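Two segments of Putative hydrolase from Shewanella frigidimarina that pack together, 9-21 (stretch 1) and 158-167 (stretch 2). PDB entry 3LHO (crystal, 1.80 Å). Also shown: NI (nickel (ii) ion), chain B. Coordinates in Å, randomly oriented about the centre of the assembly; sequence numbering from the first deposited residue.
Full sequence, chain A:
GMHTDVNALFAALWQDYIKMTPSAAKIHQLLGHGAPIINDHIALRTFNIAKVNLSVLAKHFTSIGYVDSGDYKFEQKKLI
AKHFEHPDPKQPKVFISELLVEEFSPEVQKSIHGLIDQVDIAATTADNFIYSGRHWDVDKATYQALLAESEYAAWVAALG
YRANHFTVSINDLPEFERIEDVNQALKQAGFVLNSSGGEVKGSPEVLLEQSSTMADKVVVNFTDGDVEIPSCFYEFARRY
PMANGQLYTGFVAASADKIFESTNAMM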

# COMPACT_ATOMS: atom_id res chain seq x y z
N LEU A 9 -1.29 -15.23 -4.36
CA LEU A 9 -0.44 -14.06 -4.12
C LEU A 9 -1.06 -13.09 -3.12
O LEU A 9 -0.42 -12.71 -2.14
CB LEU A 9 -0.10 -13.33 -5.44
CG LEU A 9 0.72 -12.04 -5.38
CD1 LEU A 9 2.02 -12.23 -4.57
CD2 LEU A 9 1.03 -11.56 -6.77
N PHE A 10 -2.31 -12.71 -3.36
CA PHE A 10 -3.00 -11.86 -2.42
C PHE A 10 -3.26 -12.51 -1.05
O PHE A 10 -3.13 -11.82 -0.05
CB PHE A 10 -4.27 -11.31 -3.05
CG PHE A 10 -4.00 -10.31 -4.13
CD1 PHE A 10 -3.42 -9.10 -3.83
CD2 PHE A 10 -4.28 -10.59 -5.47
CE1 PHE A 10 -3.16 -8.17 -4.82
CE2 PHE A 10 -4.04 -9.66 -6.46
CZ PHE A 10 -3.47 -8.45 -6.14
N ALA A 11 -3.54 -13.81 -1.01
CA ALA A 11 -3.63 -14.51 0.27
C ALA A 11 -2.33 -14.31 1.07
O ALA A 11 -2.39 -14.01 2.24
CB ALA A 11 -3.93 -16.04 0.11
N ALA A 12 -1.19 -14.52 0.43
CA ALA A 12 0.10 -14.45 1.11
C ALA A 12 0.44 -13.01 1.50
O ALA A 12 0.95 -12.75 2.62
CB ALA A 12 1.20 -15.08 0.21
N LEU A 13 0.10 -12.06 0.64
CA LEU A 13 0.32 -10.67 0.95
C LEU A 13 -0.53 -10.22 2.14
O LEU A 13 -0.07 -9.46 3.00
CB LEU A 13 0.02 -9.78 -0.28
CG LEU A 13 0.48 -8.34 -0.27
CD1 LEU A 13 2.03 -8.18 -0.45
CD2 LEU A 13 -0.25 -7.54 -1.37
N TRP A 14 -1.78 -10.63 2.15
CA TRP A 14 -2.70 -10.33 3.25
C TRP A 14 -2.26 -10.96 4.56
O TRP A 14 -2.28 -10.31 5.60
CB TRP A 14 -4.10 -10.79 2.87
CG TRP A 14 -5.15 -10.66 3.97
CD1 TRP A 14 -5.61 -11.66 4.79
CD2 TRP A 14 -5.86 -9.47 4.34
NE1 TRP A 14 -6.56 -11.16 5.66
CE2 TRP A 14 -6.73 -9.82 5.41
CE3 TRP A 14 -5.85 -8.16 3.88
CZ2 TRP A 14 -7.59 -8.90 6.01
CZ3 TRP A 14 -6.70 -7.24 4.48
CH2 TRP A 14 -7.56 -7.61 5.54
N GLN A 15 -1.83 -12.21 4.53
CA GLN A 15 -1.36 -12.86 5.78
C GLN A 15 -0.19 -12.08 6.42
O GLN A 15 -0.14 -11.91 7.64
CB GLN A 15 -0.96 -14.34 5.59
CG GLN A 15 -2.18 -15.31 5.48
CD GLN A 15 -3.24 -15.13 6.62
OE1 GLN A 15 -2.89 -14.89 7.79
NE2 GLN A 15 -4.52 -15.25 6.27
N ASP A 16 0.70 -11.59 5.57
CA ASP A 16 1.81 -10.78 6.01
C ASP A 16 1.38 -9.41 6.52
O ASP A 16 1.85 -8.97 7.58
CB ASP A 16 2.87 -10.65 4.93
CG ASP A 16 3.97 -9.74 5.36
OD1 ASP A 16 4.78 -10.15 6.17
OD2 ASP A 16 3.97 -8.55 4.99
N TYR A 17 0.51 -8.75 5.77
CA TYR A 17 -0.04 -7.45 6.12
C TYR A 17 -0.76 -7.38 7.46
O TYR A 17 -0.59 -6.40 8.20
CB TYR A 17 -1.01 -7.06 5.01
CG TYR A 17 -1.87 -5.80 5.20
CD1 TYR A 17 -1.30 -4.53 5.15
CD2 TYR A 17 -3.25 -5.91 5.31
CE1 TYR A 17 -2.08 -3.37 5.27
CE2 TYR A 17 -4.07 -4.76 5.42
CZ TYR A 17 -3.48 -3.50 5.41
OH TYR A 17 -4.29 -2.40 5.47
N ILE A 18 -1.59 -8.39 7.75
CA ILE A 18 -2.36 -8.39 9.01
C ILE A 18 -1.47 -8.58 10.24
O ILE A 18 -1.86 -8.19 11.33
CB ILE A 18 -3.57 -9.41 9.04
CG1 ILE A 18 -3.10 -10.87 8.91
CG2 ILE A 18 -4.63 -9.07 7.99
CD1 ILE A 18 -4.26 -11.91 9.09
N LYS A 19 -0.27 -9.13 10.08
CA LYS A 19 0.69 -9.17 11.15
C LYS A 19 1.08 -7.77 11.59
O LYS A 19 1.29 -7.57 12.77
CB LYS A 19 1.94 -9.96 10.77
CG LYS A 19 1.70 -11.41 10.47
CD LYS A 19 3.00 -12.06 9.96
CE LYS A 19 2.78 -13.48 9.54
NZ LYS A 19 4.05 -14.02 8.97
N MSE A 20 1.20 -6.83 10.65
CA MSE A 20 1.49 -5.44 10.95
C MSE A 20 0.21 -4.72 11.32
O MSE A 20 0.28 -3.72 12.03
CB MSE A 20 2.01 -4.69 9.71
CG MSE A 20 3.43 -5.01 9.37
SE MSE A 20 3.93 -3.97 7.89
CE MSE A 20 2.89 -4.82 6.51
N THR A 21 -0.93 -5.21 10.82
CA THR A 21 -2.18 -4.44 10.79
C THR A 21 -3.37 -5.28 11.35
O THR A 21 -4.30 -5.64 10.61
CB THR A 21 -2.49 -3.97 9.35
OG1 THR A 21 -1.26 -3.63 8.70
CG2 THR A 21 -3.42 -2.76 9.33
N ALA A 158 12.15 1.20 7.26
CA ALA A 158 11.78 0.49 8.51
C ALA A 158 11.12 -0.87 8.28
O ALA A 158 11.36 -1.82 9.06
CB ALA A 158 10.88 1.36 9.43
N LEU A 159 10.28 -0.98 7.27
CA LEU A 159 9.42 -2.19 7.13
C LEU A 159 9.71 -3.06 5.89
O LEU A 159 9.35 -4.24 5.84
CB LEU A 159 7.94 -1.77 7.18
CG LEU A 159 7.51 -1.33 8.60
CD1 LEU A 159 6.21 -0.60 8.54
CD2 LEU A 159 7.40 -2.53 9.56
N GLY A 160 10.40 -2.47 4.92
CA GLY A 160 10.79 -3.17 3.72
C GLY A 160 9.65 -3.45 2.75
O GLY A 160 8.76 -2.60 2.52
N TYR A 161 9.72 -4.62 2.13
CA TYR A 161 8.82 -5.00 1.05
C TYR A 161 7.65 -5.78 1.60
O TYR A 161 7.75 -6.98 1.85
CB TYR A 161 9.58 -5.75 -0.07
CG TYR A 161 10.46 -4.77 -0.80
CD1 TYR A 161 9.89 -3.81 -1.60
CD2 TYR A 161 11.83 -4.69 -0.55
CE1 TYR A 161 10.65 -2.88 -2.21
CE2 TYR A 161 12.60 -3.68 -1.15
CZ TYR A 161 12.01 -2.82 -1.98
OH TYR A 161 12.77 -1.82 -2.55
N ARG A 162 6.57 -5.07 1.84
CA ARG A 162 5.34 -5.61 2.43
C ARG A 162 4.21 -4.69 1.97
O ARG A 162 4.47 -3.55 1.54
CB ARG A 162 5.38 -5.64 3.98
CG ARG A 162 6.61 -6.20 4.59
CD ARG A 162 6.63 -6.10 6.09
NE ARG A 162 5.72 -7.04 6.73
CZ ARG A 162 5.68 -7.31 8.04
NH1 ARG A 162 6.52 -6.75 8.89
NH2 ARG A 162 4.76 -8.16 8.51
N ALA A 163 2.96 -5.14 1.98
CA ALA A 163 1.85 -4.22 1.50
C ALA A 163 1.81 -3.00 2.39
O ALA A 163 1.90 -3.12 3.61
CB ALA A 163 0.47 -4.93 1.51
N ASN A 164 1.70 -1.81 1.80
CA ASN A 164 1.49 -0.61 2.58
C ASN A 164 0.05 -0.52 3.05
O ASN A 164 -0.20 -0.13 4.18
CB ASN A 164 1.85 0.65 1.79
CG ASN A 164 1.56 1.96 2.57
OD1 ASN A 164 0.52 2.58 2.38
ND2 ASN A 164 2.47 2.36 3.46
N HIS A 165 -0.89 -0.89 2.17
CA HIS A 165 -2.31 -1.05 2.59
C HIS A 165 -3.11 -1.88 1.62
O HIS A 165 -2.75 -2.01 0.44
CB HIS A 165 -3.00 0.30 2.87
CG HIS A 165 -3.06 1.23 1.70
ND1 HIS A 165 -2.08 2.16 1.42
CD2 HIS A 165 -4.05 1.46 0.80
CE1 HIS A 165 -2.42 2.87 0.36
NE2 HIS A 165 -3.62 2.45 -0.05
N PHE A 166 -4.18 -2.49 2.15
CA PHE A 166 -5.32 -2.95 1.36
C PHE A 166 -6.45 -1.95 1.49
O PHE A 166 -6.59 -1.32 2.54
CB PHE A 166 -5.81 -4.26 1.90
CG PHE A 166 -4.99 -5.40 1.47
CD1 PHE A 166 -3.70 -5.55 1.94
CD2 PHE A 166 -5.52 -6.36 0.60
CE1 PHE A 166 -2.93 -6.65 1.55
CE2 PHE A 166 -4.76 -7.48 0.24
CZ PHE A 166 -3.46 -7.57 0.66
N THR A 167 -7.25 -1.84 0.42
CA THR A 167 -8.41 -0.98 0.39
C THR A 167 -9.67 -1.72 -0.02
O THR A 167 -9.73 -2.29 -1.11
CB THR A 167 -8.19 0.18 -0.59
OG1 THR A 167 -7.02 0.91 -0.21
CG2 THR A 167 -9.44 1.11 -0.57
NI NI B . -4.82 3.61 -1.36
O HOH W 1 2.27 -7.69 3.13
O HOH W 2 -4.13 5.73 -0.42
O HOH W 3 -5.58 5.13 -2.49
O HOH W 4 -3.21 4.29 -2.85

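Stretch 1 is the end of a helix, and stretch 2 crosses it as a loop that turns into a strand, running at 113° to the helix with the axes 9.7 Å apart at closest approach. The backbones come nearest at Tyr-17 and Ala-163, whose CA atoms lie 5.9 Å apart.

Stretch 2 enters with the last helical turn, where Leu-159 offers CD2 to the selenium of selenomethionine Met-20 (SE–CD2 4.1 Å). Gly-160 then breaks the helix with positive phi, a conformation that favours glycine, and Tyr-161 points away.

Arg-162 supplies the charged pairing. Its NE donates to Asp-16 OD2 at 2.9 Å in a nearly straight salt bridge, while NH2 reaches the backbone Asp-16 O at 3.2 Å and, weakly, OD1 of the same residue at 3.1 Å. The carboxylate lies at the guanidinium edge, where the N-H groups point; Met-20 CG lies over one face, 3.5 Å from Arg-162 CZ.

Ala-163 suits the point of closest approach: its small CB rests 3.8 Å from Leu-13 CG and 4.1 Å from Tyr-17 CD1. A water accepts from Ala-163 N (2.9 Å) and donates to Leu-13 O (2.9 Å) and Asp-16 OD2 (2.7 Å), tying both backbones to the salt bridge. Ala-163 O is buried without a partner.

Asn-164 and His-165 point away, although His-165 CB still touches Tyr-17 OH (4.0 Å); Asn-164 OD1 accepts from His-165 ND1 at 2.8 Å, and His-165 NE2 binds nickel at 2.1 Å.

Phe-166 swings back toward the helix and buries the most surface of any residue here. Trp-14 directs its edge at the Phe-166 face, planes at 81°, whereas the Tyr-17 ring packs obliquely (CD2 to Phe-166 CD1, 3.4 Å). Leu-13 CD2 meets Phe-166 CZ at 3.8 Å, and Phe-166 N donates a weak hydrogen bond to Tyr-17 OH at 3.3 Å.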